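Local coordinates for DMATS type aromatic prenyltransferase (Streptomyces coelicolor, PDB 6ZS0), which probably transfers a dimethylallyl group to C5 of the indole ring of tryptophan, at residues Gly12-Leu17 / Val64-Ser69; Asp279-Asp284 / Leu288-Thr293. One frame throughout, in Å; residues are numbered along the deposited sequence.

Interaction 1: residues Gly12-Leu17 / Val64-Ser69; sequences GQLRRL and VEFSLS
Phe-66 reaches out from its strand and brings its ring against three side chains of helix 12-17. Leu-17 lies over one face: its CD1 sits 3.8 Å from the centroid of the Phe-66 ring, 24° off the normal, a CH-pi contact displaced toward CG. Two CB atoms meet the outer part of the ring, with Phe-66 CE1 3.6 Å from Gln-13 CB and Phe-66 CE2 4.0 Å from Leu-14 CB. Gln-13 OE1 approaches the ring edge in plane, 3.7 Å from Phe-66 CE1, the amide standing nearly perpendicular to the ring. Gln-13 CG lies anti to the carbonyl carbon (chi1 -71°) and the chain runs on extended, carrying the amide past the ring, where OE1 bonds to Ser-345 OG and NE2 to Leu-312 O. A serine in place of Phe-66 would probably open a gap beneath Leu-17 CD1 and beside Gln-13 CB, removing most of the apolar contact between helix and strand. Leu-17 also packs on Met-78 and helix 303-312, and Leu-14 on Leu-35 of helix 25-39. Segments 12-17 and 64-69 run almost parallel, their axes 10.2 Å apart at closest: a helix packed outside an antiparallel barrel, as in the ABBA fold of aromatic prenyltransferases.

Interaction 2: residues Asp279-Asp284 / Leu288-Thr293; sequences DYVRHD and LARAST
The carbonyl oxygen of Tyr-280 is gripped end-on by both terminal nitrogens of Arg-290, which converge on this one atom. The bond from Arg-290 NH2 to Tyr-280 O measures 2.9 Å, and that from Arg-290 NH1 to the same oxygen is equally long. Neither is straight, with N-H...O angles of 135° and 133°, as expected when two N-H groups share one acceptor. Both donors come from the same face of the carbonyl plane; NH2 is tilted modestly from it, while NH1 stands well above it. The Arg-290 chain is extended from CG to NE, which carries the guanidinium away from the helix to the loop. Over the centre of one guanidinium face lies Val-281 CG1, 3.5 Å from Arg-290 CZ, and the two side chains run alongside each other, pointing opposite ways. At the guanidinium edge, in its plane, Tyr-280 CB comes within 3.7 Å of Arg-290 NH1. That nitrogen also bonds to Ala-239 O, a second hold that should limit rotation of the group. Nearer the start of the helix, Leu-288 N donates to Asp-284 O at 2.9 Å, a backbone bond of the first turn that follows the N-cap residue His-283. The Asp-284 carboxylate turns to Leu-323 N, Ile-324 N and Arg-315. The loop leads from strand 270-275 into helix 284-297, where Leu-288 packs on Leu-305 and His-306 of helix 303-312 and on Ile-324 of strand 324-332.

Interactions 1 and 2 do not touch: their centres are 19 Å apart and their nearest atoms about 9 Å. Interaction 1 sets a helix against a strand of the closed antiparallel barrel; interaction 2 ties the loop after barrel strand 270-275 to the helix it leads into. Helix 303-312 is a neighbour of both. It receives Leu-17 and Leu-68 from interaction 1 on Ala-308, and Leu-288 from interaction 2 on Leu-305. The bonding differs: interaction 1 depends on apolar packing round an aromatic ring, interaction 2 on an arginine gripping a loop carbonyl. Their centres lie about 12 Å and 18 Å from that of the chain. In ABBA prenyltransferases the reaction chamber is inside the barrel, whereas both contacts involve helices of its outer layer.

Interaction 1: residues Gly12-Leu17 / Val64-Ser69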
loop_
_atom_site.group_PDB
_atom_site.type_symbol
_atom_site.label_atom_id
_atom_site.label_comp_id
_atom_site.label_asym_id
_atom_site.label_seq_id
_atom_site.Cartn_x
_atom_site.Cartn_y
_atom_site.Cartn_z
ATOM N N GLY A 12 -0.825 12.326 -14.209
ATOM C CA GLY A 12 -0.372 13.652 -13.799
ATOM C C GLY A 12 0.158 13.599 -12.385
ATOM O O GLY A 12 1.231 14.150 -12.114
ATOM N N GLN A 13 -0.546 12.897 -11.493
ATOM C CA GLN A 13 -0.105 12.742 -10.095
ATOM C C GLN A 13 1.215 11.975 -10.065
ATOM O O GLN A 13 2.093 12.367 -9.318
ATOM C CB GLN A 13 -1.187 12.058 -9.264
ATOM C CG GLN A 13 -2.393 12.954 -9.014
ATOM C CD GLN A 13 -3.488 12.252 -8.265
ATOM O OE1 GLN A 13 -3.791 11.083 -8.520
ATOM N NE2 GLN A 13 -4.020 12.941 -7.260
ATOM N N LEU A 14 1.338 10.888 -10.829
ATOM C CA LEU A 14 2.569 10.069 -10.831
ATOM C C LEU A 14 3.737 10.963 -11.266
ATOM O O LEU A 14 4.791 10.915 -10.630
ATOM C CB LEU A 14 2.393 8.851 -11.737
ATOM C CG LEU A 14 3.596 7.897 -11.785
ATOM C CD1 LEU A 14 3.149 6.469 -12.082
ATOM C CD2 LEU A 14 4.638 8.360 -12.797
ATOM N N ARG A 15 3.539 11.763 -12.301
ATOM C CA ARG A 15 4.604 12.618 -12.864
ATOM C C ARG A 15 5.042 13.658 -11.840
ATOM O O ARG A 15 6.285 13.835 -11.664
ATOM C CB ARG A 15 4.124 13.287 -14.144
ATOM C CG ARG A 15 3.974 12.336 -15.316
ATOM C CD ARG A 15 3.394 13.091 -16.498
ATOM N NE ARG A 15 3.070 12.163 -17.578
ATOM C CZ ARG A 15 3.934 11.717 -18.486
ATOM N NH1 ARG A 15 3.531 10.875 -19.431
ATOM N NH2 ARG A 15 5.186 12.126 -18.461
ATOM N N ARG A 16 4.092 14.347 -11.219
ATOM C CA ARG A 16 4.411 15.444 -10.273
ATOM C C ARG A 16 5.041 14.850 -9.020
ATOM O O ARG A 16 6.046 15.394 -8.542
ATOM C CB ARG A 16 3.184 16.301 -9.974
ATOM C CG ARG A 16 2.647 17.040 -11.193
ATOM C CD ARG A 16 1.533 17.994 -10.829
ATOM N NE ARG A 16 0.445 17.322 -10.117
ATOM C CZ ARG A 16 -0.623 16.787 -10.690
ATOM N NH1 ARG A 16 -0.785 16.852 -11.995
ATOM N NH2 ARG A 16 -1.544 16.202 -9.943
ATOM N N LEU A 17 4.498 13.754 -8.498
ATOM C CA LEU A 17 5.067 13.092 -7.310
ATOM C C LEU A 17 6.446 12.525 -7.642
ATOM O O LEU A 17 7.330 12.663 -6.810
ATOM C CB LEU A 17 4.133 11.977 -6.833
ATOM C CG LEU A 17 2.906 12.399 -6.058
ATOM C CD1 LEU A 17 1.984 11.194 -5.892
ATOM C CD2 LEU A 17 3.283 12.993 -4.702
ATOM N N VAL A 64 -5.902 3.482 -7.753
ATOM C CA VAL A 64 -4.490 3.880 -7.673
ATOM C C VAL A 64 -4.285 4.524 -6.313
ATOM O O VAL A 64 -5.176 5.277 -5.893
ATOM C CB VAL A 64 -4.107 4.866 -8.776
ATOM C CG1 VAL A 64 -2.629 5.189 -8.740
ATOM C CG2 VAL A 64 -4.493 4.360 -10.167
ATOM N N GLU A 65 -3.145 4.235 -5.706
ATOM C CA GLU A 65 -2.698 4.902 -4.470
ATOM C C GLU A 65 -1.201 5.077 -4.579
ATOM O O GLU A 65 -0.568 4.308 -5.267
ATOM C CB GLU A 65 -3.052 4.071 -3.236
ATOM C CG GLU A 65 -2.617 4.725 -1.924
ATOM C CD GLU A 65 -2.879 3.865 -0.697
ATOM O OE1 GLU A 65 -2.176 2.840 -0.539
ATOM O OE2 GLU A 65 -3.798 4.223 0.092
ATOM N N PHE A 66 -0.670 6.128 -3.993
ATOM C CA PHE A 66 0.783 6.376 -4.020
ATOM C C PHE A 66 1.354 6.213 -2.624
ATOM O O PHE A 66 0.605 6.258 -1.627
ATOM C CB PHE A 66 1.097 7.771 -4.530
ATOM C CG PHE A 66 0.595 7.999 -5.932
ATOM C CD1 PHE A 66 -0.583 8.696 -6.161
ATOM C CD2 PHE A 66 1.284 7.475 -7.014
ATOM C CE1 PHE A 66 -1.046 8.908 -7.454
ATOM C CE2 PHE A 66 0.817 7.678 -8.305
ATOM C CZ PHE A 66 -0.337 8.407 -8.525
ATOM N N SER A 67 2.645 5.986 -2.554
ATOM C CA SER A 67 3.354 6.061 -1.261
ATOM C C SER A 67 4.743 6.646 -1.466
ATOM O O SER A 67 5.335 6.448 -2.532
ATOM C CB SER A 67 3.374 4.727 -0.561
ATOM O OG SER A 67 4.156 3.751 -1.237
ATOM N N LEU A 68 5.241 7.306 -0.427
ATOM C CA LEU A 68 6.650 7.739 -0.331
ATOM C C LEU A 68 7.230 7.155 0.935
ATOM O O LEU A 68 6.653 7.396 2.022
ATOM C CB LEU A 68 6.736 9.257 -0.308
ATOM C CG LEU A 68 6.404 9.948 -1.623
ATOM C CD1 LEU A 68 6.406 11.454 -1.462
ATOM C CD2 LEU A 68 7.366 9.539 -2.718
ATOM N N SER A 69 8.337 6.419 0.802
ATOM C CA SER A 69 9.079 5.766 1.911
ATOM C C SER A 69 10.403 6.494 2.139
ATOM O O SER A 69 11.234 6.541 1.196
ATOM C CB SER A 69 9.320 4.321 1.650
ATOM O OG SER A 69 8.112 3.628 1.439
#

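Interaction 2: residues Asp279-Asp284 / Leu288-Thr293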
loop_
_atom_site.group_PDB
_atom_site.type_symbol
_atom_site.label_atom_id
_atom_site.label_comp_id
_atom_site.label_asym_id
_atom_site.label_seq_id
_atom_site.Cartn_x
_atom_site.Cartn_y
_atom_site.Cartn_z
ATOM N N ASP A 279 -8.333 8.536 9.869
ATOM C CA ASP A 279 -9.485 8.341 10.780
ATOM C C ASP A 279 -9.269 9.068 12.109
ATOM O O ASP A 279 -10.192 9.094 12.871
ATOM C CB ASP A 279 -9.727 6.859 11.051
ATOM C CG ASP A 279 -10.285 6.098 9.877
ATOM O OD1 ASP A 279 -10.578 6.730 8.839
ATOM O OD2 ASP A 279 -10.518 4.883 10.054
ATOM N N TYR A 280 -8.112 9.694 12.327
ATOM C CA TYR A 280 -7.702 10.161 13.689
ATOM C C TYR A 280 -7.310 11.636 13.667
ATOM O O TYR A 280 -6.714 12.088 14.657
ATOM C CB TYR A 280 -6.558 9.290 14.244
ATOM C CG TYR A 280 -6.962 7.840 14.359
ATOM C CD1 TYR A 280 -8.009 7.459 15.163
ATOM C CD2 TYR A 280 -6.315 6.854 13.639
ATOM C CE1 TYR A 280 -8.437 6.148 15.236
ATOM C CE2 TYR A 280 -6.699 5.528 13.716
ATOM C CZ TYR A 280 -7.763 5.167 14.527
ATOM O OH TYR A 280 -8.214 3.877 14.587
ATOM N N VAL A 281 -7.625 12.355 12.599
ATOM C CA VAL A 281 -7.247 13.785 12.441
ATOM C C VAL A 281 -8.474 14.600 12.047
ATOM O O VAL A 281 -9.396 14.035 11.474
ATOM C CB VAL A 281 -6.160 13.946 11.376
ATOM C CG1 VAL A 281 -4.875 13.288 11.805
ATOM C CG2 VAL A 281 -6.624 13.426 10.029
ATOM N N ARG A 282 -8.408 15.916 12.253
ATOM C CA ARG A 282 -9.439 16.861 11.755
ATOM C C ARG A 282 -9.258 17.081 10.258
ATOM O O ARG A 282 -10.247 17.324 9.593
ATOM C CB ARG A 282 -9.319 18.217 12.445
ATOM C CG ARG A 282 -9.530 18.191 13.943
ATOM C CD ARG A 282 -9.296 19.583 14.534
ATOM N NE ARG A 282 -9.626 19.677 15.956
ATOM C CZ ARG A 282 -8.821 19.323 16.965
ATOM N NH1 ARG A 282 -9.240 19.461 18.217
ATOM N NH2 ARG A 282 -7.616 18.820 16.723
ATOM N N HIS A 283 -8.021 17.066 9.771
ATOM C CA HIS A 283 -7.691 17.404 8.367
ATOM C C HIS A 283 -6.271 16.963 8.048
ATOM O O HIS A 283 -5.522 16.548 8.970
ATOM C CB HIS A 283 -7.928 18.906 8.074
ATOM C CG HIS A 283 -7.252 19.817 9.041
ATOM N ND1 HIS A 283 -5.893 19.957 9.068
ATOM C CD2 HIS A 283 -7.745 20.616 10.020
ATOM C CE1 HIS A 283 -5.559 20.825 10.020
ATOM N NE2 HIS A 283 -6.681 21.242 10.614
ATOM N N ASP A 284 -5.896 17.061 6.787
ATOM C CA ASP A 284 -4.559 16.641 6.324
ATOM C C ASP A 284 -3.466 17.558 6.862
ATOM O O ASP A 284 -2.305 17.125 6.893
ATOM C CB ASP A 284 -4.533 16.533 4.800
ATOM C CG ASP A 284 -5.148 15.229 4.367
ATOM O OD1 ASP A 284 -4.598 14.188 4.798
ATOM O OD2 ASP A 284 -6.123 15.260 3.603
ATOM N N LEU A 288 -0.199 15.763 8.263
ATOM C CA LEU A 288 1.130 16.207 7.782
ATOM C C LEU A 288 2.005 16.547 8.998
ATOM O O LEU A 288 3.193 16.132 9.032
ATOM C CB LEU A 288 0.979 17.396 6.822
ATOM C CG LEU A 288 2.208 17.708 5.955
ATOM C CD1 LEU A 288 2.518 16.572 4.996
ATOM C CD2 LEU A 288 2.015 18.980 5.139
ATOM N N ALA A 289 1.434 17.236 9.980
ATOM C CA ALA A 289 2.159 17.622 11.207
ATOM C C ALA A 289 2.651 16.355 11.946
ATOM O O ALA A 289 3.857 16.289 12.328
ATOM C CB ALA A 289 1.276 18.495 12.057
ATOM N N ARG A 290 1.786 15.350 12.101
ATOM C CA ARG A 290 2.149 14.082 12.778
ATOM C C ARG A 290 3.186 13.336 11.950
ATOM O O ARG A 290 4.156 12.845 12.513
ATOM C CB ARG A 290 0.917 13.203 12.977
ATOM C CG ARG A 290 -0.088 13.791 13.946
ATOM C CD ARG A 290 -1.285 12.901 14.164
ATOM N NE ARG A 290 -2.384 13.583 14.816
ATOM C CZ ARG A 290 -3.576 13.038 15.031
ATOM N NH1 ARG A 290 -3.799 11.769 14.714
ATOM N NH2 ARG A 290 -4.537 13.754 15.579
ATOM N N ALA A 291 3.006 13.255 10.631
ATOM C CA ALA A 291 4.018 12.608 9.775
ATOM C C ALA A 291 5.372 13.292 9.962
ATOM O O ALA A 291 6.416 12.577 10.027
ATOM C CB ALA A 291 3.583 12.663 8.352
ATOM N N SER A 292 5.370 14.621 10.009
ATOM C CA SER A 292 6.618 15.419 10.126
ATOM C C SER A 292 7.308 15.080 11.455
ATOM O O SER A 292 8.533 14.910 11.457
ATOM C CB SER A 292 6.328 16.878 9.960
ATOM O OG SER A 292 5.848 17.155 8.653
ATOM N N THR A 293 6.551 14.934 12.539
ATOM C CA THR A 293 7.072 14.535 13.880
ATOM C C THR A 293 7.711 13.143 13.802
ATOM O O THR A 293 8.814 12.962 14.331
ATOM C CB THR A 293 5.985 14.583 14.953
ATOM O OG1 THR A 293 5.481 15.920 14.982
ATOM C CG2 THR A 293 6.498 14.173 16.319
#